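Local coordinates for pyruvate kinase (Pyrobaculum aerophilum, PDB 3QTG), which catalyses the last step of glycolysis, the metal-dependent phosphoryl transfer between phosphoenolpyruvate and ADP that yields pyruvate and ATP, at residues T311-V316 / M343-Q348; Q348-P353 / R394-V399; E100-K105 / T113-P118; F104-K109 / A121-V126; P74-V79 / N196-A201. All coordinates share one frame; numbering follows the deposited sequence.

In the fold
Five contacts sample the TIM barrel, the beta domain inserted in it and the C-terminal alpha/beta domain. Interaction 5 pairs two barrel strands; side chains of R46 and D80, assigned by similarity to substrate and potassium ion, come within about 4 Å of those of I78 and A201. Interactions 3 and 4, in the inserted domain, share F104 and K105, with centres about 9 Å apart; V117 of interaction 3 lies about 7 Å, side chain to side chain, from R87, assigned to ATP by similarity. Interactions 1 and 2, about 10 Å apart at their centres and away from these sites, share Q348; a hydrogen bond from R394 NE to G315 O, 2.7 Å, joins them.

Interaction 1 of 5, residues T311-V316 / M343-Q348; sequences TASMGV and MNVEYQ
S313 carries this contact through both its backbone and its side chain. Its carbonyl O accepts from Q348 N at 3.0 Å, the donor tilted 21° from the carbonyl plane. With OG beside its own backbone N (chi1 -74°), the hydroxyl lies 3.0 Å from E346 O. That pairing is not settled, because F309 O, one turn back in the helix, competes for the same proton. Beside the polar pair, V345 CG1 comes within 3.6 Å of S313 OG, while V345 CG2 touches A312 CB at 3.8 Å. V345 CG1 also sits over one face of the Y347 ring, offset toward the rim. A312 O lies at the edge of that ring, near its plane, 3.2 Å from Y347 CE1. The same carbonyl accepts from G315 N, the first residue to leave helical geometry, whose positive phi turns the chain out of the helix.

A second shell positions the tyrosine: T17 OG1 bonds its hydroxyl, and W416 meets its ring edge-to-face. E346 OE2 forms a salt bridge with R271 NH2 of the second subunit. The contact fastens the C-terminal end of helix 302-313, packed against helix 266-279 and strand 284-287, to the loop that leaves helix 331-343.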
# COMPACT_ATOMS: atom_id res chain seq x y z
N THR A 311 -25.91 -10.25 -2.06
CA THR A 311 -26.27 -8.96 -2.66
C THR A 311 -26.07 -7.79 -1.66
O THR A 311 -25.42 -6.79 -2.01
CB THR A 311 -27.71 -9.01 -3.22
OG1 THR A 311 -27.76 -10.00 -4.26
CG2 THR A 311 -28.15 -7.68 -3.80
N ALA A 312 -26.60 -7.94 -0.44
CA ALA A 312 -26.39 -6.95 0.61
C ALA A 312 -24.91 -6.72 0.99
O ALA A 312 -24.52 -5.57 1.22
CB ALA A 312 -27.23 -7.27 1.87
N SER A 313 -24.12 -7.80 1.04
CA SER A 313 -22.66 -7.74 1.31
C SER A 313 -21.87 -6.86 0.37
O SER A 313 -20.84 -6.32 0.76
CB SER A 313 -22.03 -9.13 1.23
OG SER A 313 -22.39 -9.87 2.37
N MET A 314 -22.33 -6.76 -0.88
CA MET A 314 -21.68 -5.92 -1.89
C MET A 314 -21.72 -4.46 -1.49
O MET A 314 -20.98 -3.64 -2.02
CB MET A 314 -22.38 -6.04 -3.24
CG MET A 314 -22.19 -7.32 -4.01
SD MET A 314 -22.91 -7.09 -5.67
CE MET A 314 -21.49 -6.32 -6.46
N GLY A 315 -22.62 -4.13 -0.57
CA GLY A 315 -22.73 -2.77 -0.05
C GLY A 315 -23.76 -1.89 -0.75
O GLY A 315 -23.62 -0.68 -0.75
N VAL A 316 -24.81 -2.50 -1.31
CA VAL A 316 -25.93 -1.73 -1.88
C VAL A 316 -26.64 -0.92 -0.79
O VAL A 316 -26.65 -1.34 0.38
CB VAL A 316 -26.96 -2.65 -2.62
CG1 VAL A 316 -26.29 -3.38 -3.78
CG2 VAL A 316 -27.61 -3.66 -1.65
N MET A 343 -29.78 -8.44 9.22
CA MET A 343 -29.17 -8.37 10.54
C MET A 343 -27.98 -9.31 10.67
O MET A 343 -27.15 -9.14 11.56
CB MET A 343 -30.21 -8.62 11.64
CG MET A 343 -31.23 -7.49 11.73
SD MET A 343 -32.43 -7.66 13.06
CE MET A 343 -33.33 -6.10 12.89
N ASN A 344 -27.89 -10.28 9.78
CA ASN A 344 -26.78 -11.23 9.78
C ASN A 344 -25.62 -10.84 8.87
O ASN A 344 -24.55 -11.43 8.97
CB ASN A 344 -27.27 -12.62 9.38
CG ASN A 344 -28.12 -13.26 10.44
OD1 ASN A 344 -27.61 -13.84 11.40
ND2 ASN A 344 -29.45 -13.12 10.28
N VAL A 345 -25.84 -9.86 7.99
CA VAL A 345 -24.86 -9.54 6.94
C VAL A 345 -23.50 -9.05 7.49
O VAL A 345 -23.44 -8.23 8.38
CB VAL A 345 -25.44 -8.55 5.87
CG1 VAL A 345 -24.38 -8.14 4.87
CG2 VAL A 345 -26.60 -9.21 5.13
N GLU A 346 -22.41 -9.60 6.96
CA GLU A 346 -21.13 -8.94 7.13
C GLU A 346 -20.70 -8.44 5.76
O GLU A 346 -20.81 -9.15 4.76
CB GLU A 346 -20.08 -9.82 7.82
CG GLU A 346 -19.45 -10.91 6.97
CD GLU A 346 -18.33 -11.69 7.69
OE1 GLU A 346 -18.50 -12.00 8.90
OE2 GLU A 346 -17.29 -11.98 7.05
N TYR A 347 -20.27 -7.19 5.73
CA TYR A 347 -20.11 -6.47 4.48
C TYR A 347 -18.70 -6.64 3.97
O TYR A 347 -17.74 -6.55 4.73
CB TYR A 347 -20.44 -5.00 4.68
CG TYR A 347 -21.91 -4.78 4.98
CD1 TYR A 347 -22.84 -4.77 3.94
CD2 TYR A 347 -22.37 -4.63 6.28
CE1 TYR A 347 -24.20 -4.60 4.20
CE2 TYR A 347 -23.74 -4.46 6.55
CZ TYR A 347 -24.64 -4.44 5.50
OH TYR A 347 -25.98 -4.27 5.72
N GLN A 348 -18.58 -6.89 2.68
CA GLN A 348 -17.26 -7.02 2.11
C GLN A 348 -16.81 -5.71 1.53
O GLN A 348 -17.46 -5.18 0.64
CB GLN A 348 -17.21 -8.15 1.09
CG GLN A 348 -16.68 -9.43 1.71
CD GLN A 348 -16.96 -10.66 0.85
OE1 GLN A 348 -16.10 -11.54 0.72
NE2 GLN A 348 -18.17 -10.74 0.27

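Interaction 2 of 5, residues Q348-P353 / R394-V399; sequences QIPQSP and RPRGVV
R396 reaches P350 with the tip of its side chain. From CB the chain sets out with CG beside the backbone N, bends at chi2 (-66°), which sets CD, and again at chi3, which sets NE; beyond them the guanidinium lies at the proline. There R396 NH1 comes 3.4 Å from P350 CD, near the guanidinium plane, the two side chains meeting tip to tip. Its NH2 goes further along the same loop, to 3.6 Å from I349 CA and 3.9 Å from I349 CG1. It also lies 3.5 Å from I349 N, but both are donors and no hydrogen bond forms.

R394 CB and CG are each 3.6 Å from P350 CG. The polar end of R394 is occupied beyond this contact, with NH2 in a salt bridge to D317 and NE bonded to G315 O, which probably keeps the aliphatic stem against the proline. This is an interdomain loop-to-loop contact, joining the connection that follows the barrel to the loop before strand 399-403 of the alpha/beta domain.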
# COMPACT_ATOMS: atom_id res chain seq x y z
N GLN A 348 -18.58 -6.89 2.68
CA GLN A 348 -17.26 -7.02 2.11
C GLN A 348 -16.81 -5.71 1.53
O GLN A 348 -17.46 -5.18 0.64
CB GLN A 348 -17.21 -8.15 1.09
CG GLN A 348 -16.68 -9.43 1.71
CD GLN A 348 -16.96 -10.66 0.85
OE1 GLN A 348 -16.10 -11.54 0.72
NE2 GLN A 348 -18.17 -10.74 0.27
N ILE A 349 -15.69 -5.20 2.07
CA ILE A 349 -15.10 -3.91 1.67
C ILE A 349 -15.58 -3.43 0.29
O ILE A 349 -15.17 -3.95 -0.75
CB ILE A 349 -13.54 -3.93 1.78
CG1 ILE A 349 -13.11 -4.24 3.23
CG2 ILE A 349 -12.95 -2.58 1.29
CD1 ILE A 349 -11.62 -4.46 3.42
N PRO A 350 -16.46 -2.43 0.28
CA PRO A 350 -17.05 -1.97 -0.98
C PRO A 350 -16.09 -1.14 -1.83
O PRO A 350 -15.12 -0.56 -1.30
CB PRO A 350 -18.24 -1.12 -0.52
CG PRO A 350 -17.86 -0.64 0.81
CD PRO A 350 -16.94 -1.66 1.44
N GLN A 351 -16.35 -1.13 -3.14
CA GLN A 351 -15.79 -0.14 -4.06
C GLN A 351 -15.83 1.27 -3.43
O GLN A 351 -16.90 1.72 -2.97
CB GLN A 351 -16.59 -0.18 -5.38
CG GLN A 351 -16.34 0.95 -6.36
CD GLN A 351 -15.07 0.75 -7.16
OE1 GLN A 351 -14.91 -0.24 -7.89
NE2 GLN A 351 -14.14 1.70 -7.03
N SER A 352 -14.68 1.95 -3.40
CA SER A 352 -14.61 3.33 -2.90
C SER A 352 -15.06 4.30 -3.99
O SER A 352 -14.74 4.11 -5.16
CB SER A 352 -13.17 3.68 -2.47
OG SER A 352 -13.12 4.95 -1.81
N PRO A 353 -15.80 5.35 -3.61
CA PRO A 353 -16.09 6.35 -4.64
C PRO A 353 -14.88 7.20 -5.03
O PRO A 353 -13.95 7.38 -4.23
CB PRO A 353 -17.17 7.23 -3.99
CG PRO A 353 -17.14 6.95 -2.58
CD PRO A 353 -16.42 5.66 -2.31
N ARG A 394 -19.49 4.62 2.79
CA ARG A 394 -19.83 3.35 3.44
C ARG A 394 -19.33 3.23 4.90
O ARG A 394 -18.61 2.28 5.25
CB ARG A 394 -19.40 2.15 2.58
CG ARG A 394 -20.20 2.02 1.24
CD ARG A 394 -21.69 1.86 1.53
NE ARG A 394 -22.55 1.57 0.36
CZ ARG A 394 -23.26 2.48 -0.28
NH1 ARG A 394 -23.16 3.74 0.11
NH2 ARG A 394 -24.06 2.15 -1.31
N PRO A 395 -19.74 4.19 5.76
CA PRO A 395 -19.44 4.02 7.20
C PRO A 395 -20.09 2.74 7.71
O PRO A 395 -21.15 2.34 7.20
CB PRO A 395 -20.10 5.24 7.84
CG PRO A 395 -21.20 5.66 6.77
CD PRO A 395 -20.54 5.39 5.48
N ARG A 396 -19.47 2.09 8.70
CA ARG A 396 -19.83 0.73 9.05
C ARG A 396 -20.80 0.67 10.21
O ARG A 396 -21.12 -0.41 10.72
CB ARG A 396 -18.57 -0.09 9.40
CG ARG A 396 -17.74 -0.54 8.22
CD ARG A 396 -18.52 -1.54 7.41
NE ARG A 396 -17.66 -2.52 6.75
CZ ARG A 396 -17.32 -2.47 5.46
NH1 ARG A 396 -17.77 -1.48 4.69
NH2 ARG A 396 -16.54 -3.42 4.96
N GLY A 397 -21.27 1.83 10.64
CA GLY A 397 -22.26 1.91 11.71
C GLY A 397 -23.30 2.92 11.29
O GLY A 397 -23.11 3.64 10.29
N VAL A 398 -24.40 2.95 12.03
CA VAL A 398 -25.48 3.92 11.79
C VAL A 398 -25.00 5.37 11.83
O VAL A 398 -24.17 5.73 12.65
CB VAL A 398 -26.64 3.72 12.79
CG1 VAL A 398 -27.67 4.84 12.67
CG2 VAL A 398 -27.30 2.37 12.55
N VAL A 399 -25.53 6.18 10.91
CA VAL A 399 -25.25 7.60 10.81
C VAL A 399 -26.53 8.34 11.16
O VAL A 399 -27.52 8.30 10.41
CB VAL A 399 -24.73 7.99 9.39
CG1 VAL A 399 -24.37 9.49 9.31
CG2 VAL A 399 -23.54 7.13 8.98

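Interaction 3 of 5, residues E100-K105 / T113-P118; sequences EVVKFK and TYIPVP
Three backbone hydrogen bonds zip 101-105 to 115-117 in parallel register, F104 opposite I115 and K105 opposite P116. I115 N gives to K103 O at 2.8 Å and K105 N to I115 O at 3.0 Å, both nearly along the C=O axis; V117 N then gives to K105 O. Where the pairing runs out, a water accepts from K103 N and donates to T113 O.

A CH-pi contact dominates the face bearing K105. The extended lysine chain lies across the Y114 ring at about a right angle, with CD 3.7 Å from the centroid and only 11° off the ring normal. The Y114 hydroxyl bonds to S107 OG.

Apolar contacts occupy the face bearing F104 and I115. V102 CG1 meets I115 CG1 at 3.7 Å, and I115 CG1 stands over one face of the F104 ring, offset toward its rim. V117 CG2 approaches that ring at its edge, 3.8 Å from F104 CD2.

Strand 115-117 is an outermost strand of the mixed sheet within this chain. Across strand 101-106 lies the antiparallel strand 150-155, while helix 120-125 packs its phenylalanines on V117.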
# COMPACT_ATOMS: atom_id res chain seq x y z
N GLU A 100 -44.77 -23.52 -35.86
CA GLU A 100 -45.51 -22.62 -36.79
C GLU A 100 -44.71 -21.36 -37.16
O GLU A 100 -44.11 -20.71 -36.31
CB GLU A 100 -46.85 -22.20 -36.17
CG GLU A 100 -47.80 -21.42 -37.11
CD GLU A 100 -49.18 -21.14 -36.50
OE1 GLU A 100 -49.56 -21.81 -35.51
OE2 GLU A 100 -49.90 -20.25 -37.02
N VAL A 101 -44.69 -21.02 -38.45
CA VAL A 101 -44.12 -19.76 -38.91
C VAL A 101 -45.19 -18.66 -38.74
O VAL A 101 -46.25 -18.69 -39.37
CB VAL A 101 -43.59 -19.86 -40.36
CG1 VAL A 101 -42.88 -18.57 -40.76
CG2 VAL A 101 -42.63 -21.06 -40.50
N VAL A 102 -44.92 -17.73 -37.83
CA VAL A 102 -45.84 -16.68 -37.44
C VAL A 102 -45.42 -15.36 -38.10
O VAL A 102 -44.24 -15.02 -38.13
CB VAL A 102 -45.87 -16.54 -35.88
CG1 VAL A 102 -46.90 -15.50 -35.46
CG2 VAL A 102 -46.22 -17.89 -35.21
N LYS A 103 -46.39 -14.62 -38.60
CA LYS A 103 -46.13 -13.34 -39.26
C LYS A 103 -46.54 -12.14 -38.40
O LYS A 103 -47.64 -12.11 -37.83
CB LYS A 103 -46.82 -13.28 -40.63
CG LYS A 103 -46.50 -12.03 -41.43
CD LYS A 103 -46.26 -12.35 -42.90
CE LYS A 103 -46.29 -11.11 -43.76
NZ LYS A 103 -46.69 -11.42 -45.18
N PHE A 104 -45.64 -11.17 -38.29
CA PHE A 104 -45.90 -9.89 -37.62
C PHE A 104 -45.91 -8.79 -38.67
O PHE A 104 -45.03 -8.75 -39.53
CB PHE A 104 -44.83 -9.56 -36.57
CG PHE A 104 -44.70 -10.59 -35.47
CD1 PHE A 104 -44.15 -11.84 -35.74
CD2 PHE A 104 -45.09 -10.28 -34.17
CE1 PHE A 104 -44.01 -12.79 -34.73
CE2 PHE A 104 -44.98 -11.20 -33.15
CZ PHE A 104 -44.42 -12.48 -33.41
N LYS A 105 -46.91 -7.90 -38.60
CA LYS A 105 -46.99 -6.77 -39.53
C LYS A 105 -47.19 -5.52 -38.74
O LYS A 105 -47.87 -5.52 -37.70
CB LYS A 105 -48.13 -6.93 -40.56
CG LYS A 105 -47.93 -8.12 -41.51
CD LYS A 105 -49.08 -8.32 -42.50
CE LYS A 105 -49.18 -9.82 -42.89
NZ LYS A 105 -50.23 -10.21 -43.97
N THR A 113 -55.17 -12.96 -39.78
CA THR A 113 -54.10 -13.79 -40.40
C THR A 113 -52.67 -13.47 -39.93
O THR A 113 -51.71 -14.16 -40.33
CB THR A 113 -54.15 -13.75 -41.96
OG1 THR A 113 -53.93 -12.41 -42.41
CG2 THR A 113 -55.51 -14.23 -42.50
N TYR A 114 -52.50 -12.44 -39.11
CA TYR A 114 -51.16 -12.06 -38.62
C TYR A 114 -51.21 -11.38 -37.26
O TYR A 114 -52.30 -11.02 -36.80
CB TYR A 114 -50.46 -11.14 -39.64
CG TYR A 114 -51.18 -9.83 -39.87
CD1 TYR A 114 -50.84 -8.71 -39.10
CD2 TYR A 114 -52.19 -9.71 -40.81
CE1 TYR A 114 -51.48 -7.50 -39.27
CE2 TYR A 114 -52.85 -8.49 -41.00
CZ TYR A 114 -52.48 -7.39 -40.22
OH TYR A 114 -53.09 -6.18 -40.36
N ILE A 115 -50.05 -11.19 -36.62
CA ILE A 115 -49.97 -10.48 -35.34
C ILE A 115 -49.72 -9.00 -35.63
O ILE A 115 -48.71 -8.66 -36.26
CB ILE A 115 -48.83 -11.00 -34.40
CG1 ILE A 115 -48.76 -12.53 -34.31
CG2 ILE A 115 -48.91 -10.34 -33.01
CD1 ILE A 115 -50.11 -13.23 -34.14
N PRO A 116 -50.63 -8.12 -35.17
CA PRO A 116 -50.42 -6.72 -35.41
C PRO A 116 -49.53 -6.05 -34.35
O PRO A 116 -49.76 -6.17 -33.14
CB PRO A 116 -51.85 -6.17 -35.40
CG PRO A 116 -52.58 -7.06 -34.45
CD PRO A 116 -51.88 -8.38 -34.43
N VAL A 117 -48.51 -5.34 -34.81
CA VAL A 117 -47.61 -4.61 -33.91
C VAL A 117 -47.59 -3.14 -34.34
O VAL A 117 -47.00 -2.80 -35.36
CB VAL A 117 -46.19 -5.19 -33.91
CG1 VAL A 117 -45.35 -4.53 -32.83
CG2 VAL A 117 -46.22 -6.70 -33.67
N PRO A 118 -48.29 -2.26 -33.58
CA PRO A 118 -48.45 -0.86 -33.98
C PRO A 118 -47.26 0.07 -33.67
O PRO A 118 -47.44 1.22 -33.30
CB PRO A 118 -49.70 -0.42 -33.22
CG PRO A 118 -49.66 -1.17 -31.99
CD PRO A 118 -49.06 -2.53 -32.35
O HOH W 1 -49.24 -15.53 -38.98

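Interaction 4 of 5, residues F104-K109 / A121-V126; sequences FKLSDK and AFFSAV
F123 points the tip of its ring at the backbone of strand 104-106. Its CG lies beside the backbone N (chi1 -58°), and the ring, leaving the helix toward the strand, brings CZ to 3.2 Å from L106 N and 3.4 Å from K105 C, both oblique to the ring. F104 O lies at the ring edge, near its plane, 3.7 Å from F123 CE1. On the other side of the tip, F123 CE2 is 3.6 Å from L106 CB, the leucine side chain crossing that of F123 obliquely.

The axes of strand 104-106 and helix 121-125 stand 9.3 Å apart at 125°, a distance the aromatic side chains span. In this inserted domain, helix 120-125 follows strand 115-117 directly and packs on the sheet through F122 and F123, both of which also touch I151. An alanine at F123 would probably leave a gap beside L106 and the K105-L106 peptide, and F122 without the ring it leans on.

F122 sets CD2 3.7 Å above the F123 ring plane, over its centre. Its own ring meets that of F104 obliquely, the planes at 37° and the centroids 5.9 Å apart, with F104 CB approaching F122 CE2. V126 CG2, just past the helix, covers part of one F122 face near the rim, and F122 also touches I167 and V169 of strand 167-169.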
# COMPACT_ATOMS: atom_id res chain seq x y z
N PHE A 104 -45.64 -11.17 -38.29
CA PHE A 104 -45.90 -9.89 -37.62
C PHE A 104 -45.91 -8.79 -38.67
O PHE A 104 -45.03 -8.75 -39.53
CB PHE A 104 -44.83 -9.56 -36.57
CG PHE A 104 -44.70 -10.59 -35.47
CD1 PHE A 104 -44.15 -11.84 -35.74
CD2 PHE A 104 -45.09 -10.28 -34.17
CE1 PHE A 104 -44.01 -12.79 -34.73
CE2 PHE A 104 -44.98 -11.20 -33.15
CZ PHE A 104 -44.42 -12.48 -33.41
N LYS A 105 -46.91 -7.90 -38.60
CA LYS A 105 -46.99 -6.77 -39.53
C LYS A 105 -47.19 -5.52 -38.74
O LYS A 105 -47.87 -5.52 -37.70
CB LYS A 105 -48.13 -6.93 -40.56
CG LYS A 105 -47.93 -8.12 -41.51
CD LYS A 105 -49.08 -8.32 -42.50
CE LYS A 105 -49.18 -9.82 -42.89
NZ LYS A 105 -50.23 -10.21 -43.97
N LEU A 106 -46.62 -4.44 -39.26
CA LEU A 106 -46.88 -3.11 -38.74
C LEU A 106 -48.34 -2.70 -38.96
O LEU A 106 -48.75 -2.39 -40.09
CB LEU A 106 -45.91 -2.10 -39.37
CG LEU A 106 -45.95 -0.64 -38.93
CD1 LEU A 106 -45.64 -0.51 -37.48
CD2 LEU A 106 -44.96 0.18 -39.77
N SER A 107 -49.10 -2.67 -37.87
CA SER A 107 -50.55 -2.50 -37.90
C SER A 107 -51.10 -2.41 -36.48
O SER A 107 -50.58 -3.07 -35.58
CB SER A 107 -51.21 -3.69 -38.58
OG SER A 107 -52.64 -3.62 -38.48
N ASP A 108 -52.15 -1.64 -36.31
CA ASP A 108 -52.85 -1.56 -35.03
C ASP A 108 -54.07 -2.50 -35.00
O ASP A 108 -54.75 -2.59 -33.98
CB ASP A 108 -53.26 -0.11 -34.72
CG ASP A 108 -54.16 0.50 -35.78
OD1 ASP A 108 -54.24 -0.07 -36.89
OD2 ASP A 108 -54.77 1.54 -35.51
N LYS A 109 -54.33 -3.20 -36.10
CA LYS A 109 -55.49 -4.10 -36.21
C LYS A 109 -55.30 -5.09 -37.34
O LYS A 109 -55.08 -4.70 -38.47
CB LYS A 109 -56.82 -3.33 -36.37
CG LYS A 109 -58.00 -4.27 -36.58
CD LYS A 109 -59.20 -3.90 -35.76
CE LYS A 109 -60.28 -4.99 -35.88
NZ LYS A 109 -61.41 -4.72 -34.97
N ALA A 121 -40.70 0.98 -34.36
CA ALA A 121 -39.49 0.71 -33.58
C ALA A 121 -39.26 -0.80 -33.37
O ALA A 121 -38.11 -1.23 -33.26
CB ALA A 121 -39.51 1.46 -32.25
N PHE A 122 -40.34 -1.59 -33.33
CA PHE A 122 -40.24 -3.05 -33.26
C PHE A 122 -39.54 -3.55 -34.53
O PHE A 122 -38.60 -4.35 -34.47
CB PHE A 122 -41.61 -3.72 -33.11
CG PHE A 122 -41.56 -5.25 -33.13
CD1 PHE A 122 -41.10 -5.97 -32.01
CD2 PHE A 122 -41.95 -5.96 -34.25
CE1 PHE A 122 -41.05 -7.37 -32.02
CE2 PHE A 122 -41.91 -7.36 -34.29
CZ PHE A 122 -41.45 -8.07 -33.15
N PHE A 123 -39.99 -3.06 -35.67
CA PHE A 123 -39.44 -3.51 -36.95
C PHE A 123 -38.00 -3.03 -37.17
O PHE A 123 -37.19 -3.78 -37.70
CB PHE A 123 -40.42 -3.24 -38.10
CG PHE A 123 -41.74 -3.91 -37.88
CD1 PHE A 123 -41.93 -5.23 -38.27
CD2 PHE A 123 -42.76 -3.27 -37.17
CE1 PHE A 123 -43.14 -5.90 -38.00
CE2 PHE A 123 -43.96 -3.93 -36.89
CZ PHE A 123 -44.15 -5.24 -37.32
N SER A 124 -37.67 -1.82 -36.70
CA SER A 124 -36.29 -1.34 -36.75
C SER A 124 -35.33 -2.11 -35.85
O SER A 124 -34.15 -2.20 -36.15
CB SER A 124 -36.22 0.14 -36.39
OG SER A 124 -37.06 0.87 -37.25
N ALA A 125 -35.82 -2.67 -34.74
CA ALA A 125 -34.98 -3.38 -33.77
C ALA A 125 -34.67 -4.85 -34.14
O ALA A 125 -33.67 -5.42 -33.69
CB ALA A 125 -35.60 -3.31 -32.38
N VAL A 126 -35.54 -5.47 -34.95
CA VAL A 126 -35.48 -6.90 -35.23
C VAL A 126 -34.62 -7.26 -36.45
O VAL A 126 -34.76 -6.66 -37.53
CB VAL A 126 -36.92 -7.53 -35.36
CG1 VAL A 126 -36.84 -8.98 -35.86
CG2 VAL A 126 -37.68 -7.48 -34.03

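Interaction 5 of 5, residues P74-V79 / N196-A201; sequences PLAVIV and NIDYVA
V79 and I197 meet at about a right angle, V79 CG2 lying 3.8 Å from I197 CG2, while V200 CG2 closes on the same V79 methyl at 3.9 Å. The other face carries I78 and Y199: I78 CG1 packs on Y199 CB at 3.8 Å, and A76 CB touches CE2 of the tyrosine ring. The ring continues to a hydroxyl hydrogen-bonded to S411 O.

Between these faces runs the parallel ladder. V79 N gives to Y199 O at 2.9 Å, and A201 N to V79 O at 2.8 Å. V77 O takes two donors, Y199 N and D198 N, the latter in the carbonyl plane.

At the polar edge D198 turns to strand 76-80, its CG beside the backbone N (chi1 -52°), and OD2 accepts from V77 N at 2.7 Å through its anti lone pair. The same oxygen forms a salt bridge with R65, which also bonds N196 O. An alanine at D198 would probably leave V77 N without its acceptor and R65 without its carboxylate mate.

Strands 76-80 and 199-202 are the third and fourth of the eight parallel strands of the TIM barrel, here paired directly although the inserted domain lies between them in sequence.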
# COMPACT_ATOMS: atom_id res chain seq x y z
N PRO A 74 -39.78 8.50 9.50
CA PRO A 74 -39.74 9.00 8.12
C PRO A 74 -39.57 7.82 7.17
O PRO A 74 -38.69 6.99 7.37
CB PRO A 74 -38.47 9.86 8.09
CG PRO A 74 -38.21 10.22 9.54
CD PRO A 74 -38.65 9.01 10.31
N LEU A 75 -40.43 7.74 6.16
CA LEU A 75 -40.38 6.65 5.20
C LEU A 75 -40.32 7.27 3.83
O LEU A 75 -40.97 8.28 3.58
CB LEU A 75 -41.61 5.74 5.32
CG LEU A 75 -41.78 4.87 6.58
CD1 LEU A 75 -43.08 4.07 6.48
CD2 LEU A 75 -40.60 3.92 6.83
N ALA A 76 -39.53 6.68 2.96
CA ALA A 76 -39.49 7.11 1.56
C ALA A 76 -40.67 6.53 0.81
O ALA A 76 -40.99 5.34 0.95
CB ALA A 76 -38.18 6.67 0.90
N VAL A 77 -41.31 7.37 -0.00
CA VAL A 77 -42.29 6.91 -0.99
C VAL A 77 -41.69 6.99 -2.38
O VAL A 77 -41.26 8.07 -2.83
CB VAL A 77 -43.61 7.73 -0.91
CG1 VAL A 77 -44.54 7.38 -2.08
CG2 VAL A 77 -44.30 7.49 0.40
N ILE A 78 -41.67 5.84 -3.05
CA ILE A 78 -41.19 5.69 -4.41
C ILE A 78 -42.39 5.38 -5.34
O ILE A 78 -43.20 4.48 -5.08
CB ILE A 78 -40.17 4.52 -4.48
CG1 ILE A 78 -39.04 4.72 -3.46
CG2 ILE A 78 -39.63 4.35 -5.91
CD1 ILE A 78 -38.43 3.42 -2.93
N VAL A 79 -42.50 6.11 -6.44
CA VAL A 79 -43.46 5.72 -7.46
C VAL A 79 -42.67 5.25 -8.66
O VAL A 79 -41.72 5.89 -9.08
CB VAL A 79 -44.50 6.85 -7.81
CG1 VAL A 79 -45.33 7.25 -6.56
CG2 VAL A 79 -43.82 8.07 -8.45
N ASN A 196 -45.77 14.60 -1.39
CA ASN A 196 -45.60 13.38 -0.63
C ASN A 196 -44.82 12.29 -1.37
O ASN A 196 -44.72 11.17 -0.88
CB ASN A 196 -46.97 12.86 -0.19
CG ASN A 196 -47.33 13.30 1.20
OD1 ASN A 196 -46.59 13.05 2.15
ND2 ASN A 196 -48.47 13.97 1.33
N ILE A 197 -44.26 12.64 -2.52
CA ILE A 197 -43.52 11.67 -3.33
C ILE A 197 -42.00 11.96 -3.37
O ILE A 197 -41.56 13.01 -3.86
CB ILE A 197 -44.08 11.57 -4.76
CG1 ILE A 197 -45.56 11.19 -4.73
CG2 ILE A 197 -43.31 10.54 -5.55
CD1 ILE A 197 -46.18 11.13 -6.07
N ASP A 198 -41.23 11.00 -2.88
CA ASP A 198 -39.81 11.21 -2.59
C ASP A 198 -38.92 10.76 -3.75
O ASP A 198 -37.89 11.37 -4.00
CB ASP A 198 -39.46 10.52 -1.28
CG ASP A 198 -40.41 10.93 -0.12
OD1 ASP A 198 -40.55 12.15 0.13
OD2 ASP A 198 -41.02 10.04 0.53
N TYR A 199 -39.33 9.72 -4.46
CA TYR A 199 -38.56 9.19 -5.58
C TYR A 199 -39.49 8.83 -6.72
O TYR A 199 -40.58 8.32 -6.49
CB TYR A 199 -37.83 7.91 -5.17
CG TYR A 199 -36.68 8.13 -4.21
CD1 TYR A 199 -35.36 8.19 -4.67
CD2 TYR A 199 -36.91 8.28 -2.83
CE1 TYR A 199 -34.30 8.40 -3.78
CE2 TYR A 199 -35.88 8.49 -1.95
CZ TYR A 199 -34.57 8.55 -2.43
OH TYR A 199 -33.54 8.74 -1.55
N VAL A 200 -39.03 9.09 -7.94
CA VAL A 200 -39.71 8.68 -9.16
C VAL A 200 -38.76 7.77 -9.91
O VAL A 200 -37.66 8.18 -10.28
CB VAL A 200 -40.04 9.91 -10.07
CG1 VAL A 200 -40.38 9.48 -11.50
CG2 VAL A 200 -41.14 10.74 -9.47
N ALA A 201 -39.18 6.53 -10.14
CA ALA A 201 -38.33 5.57 -10.81
C ALA A 201 -38.66 5.47 -12.32
O ALA A 201 -39.81 5.25 -12.69
CB ALA A 201 -38.40 4.22 -10.10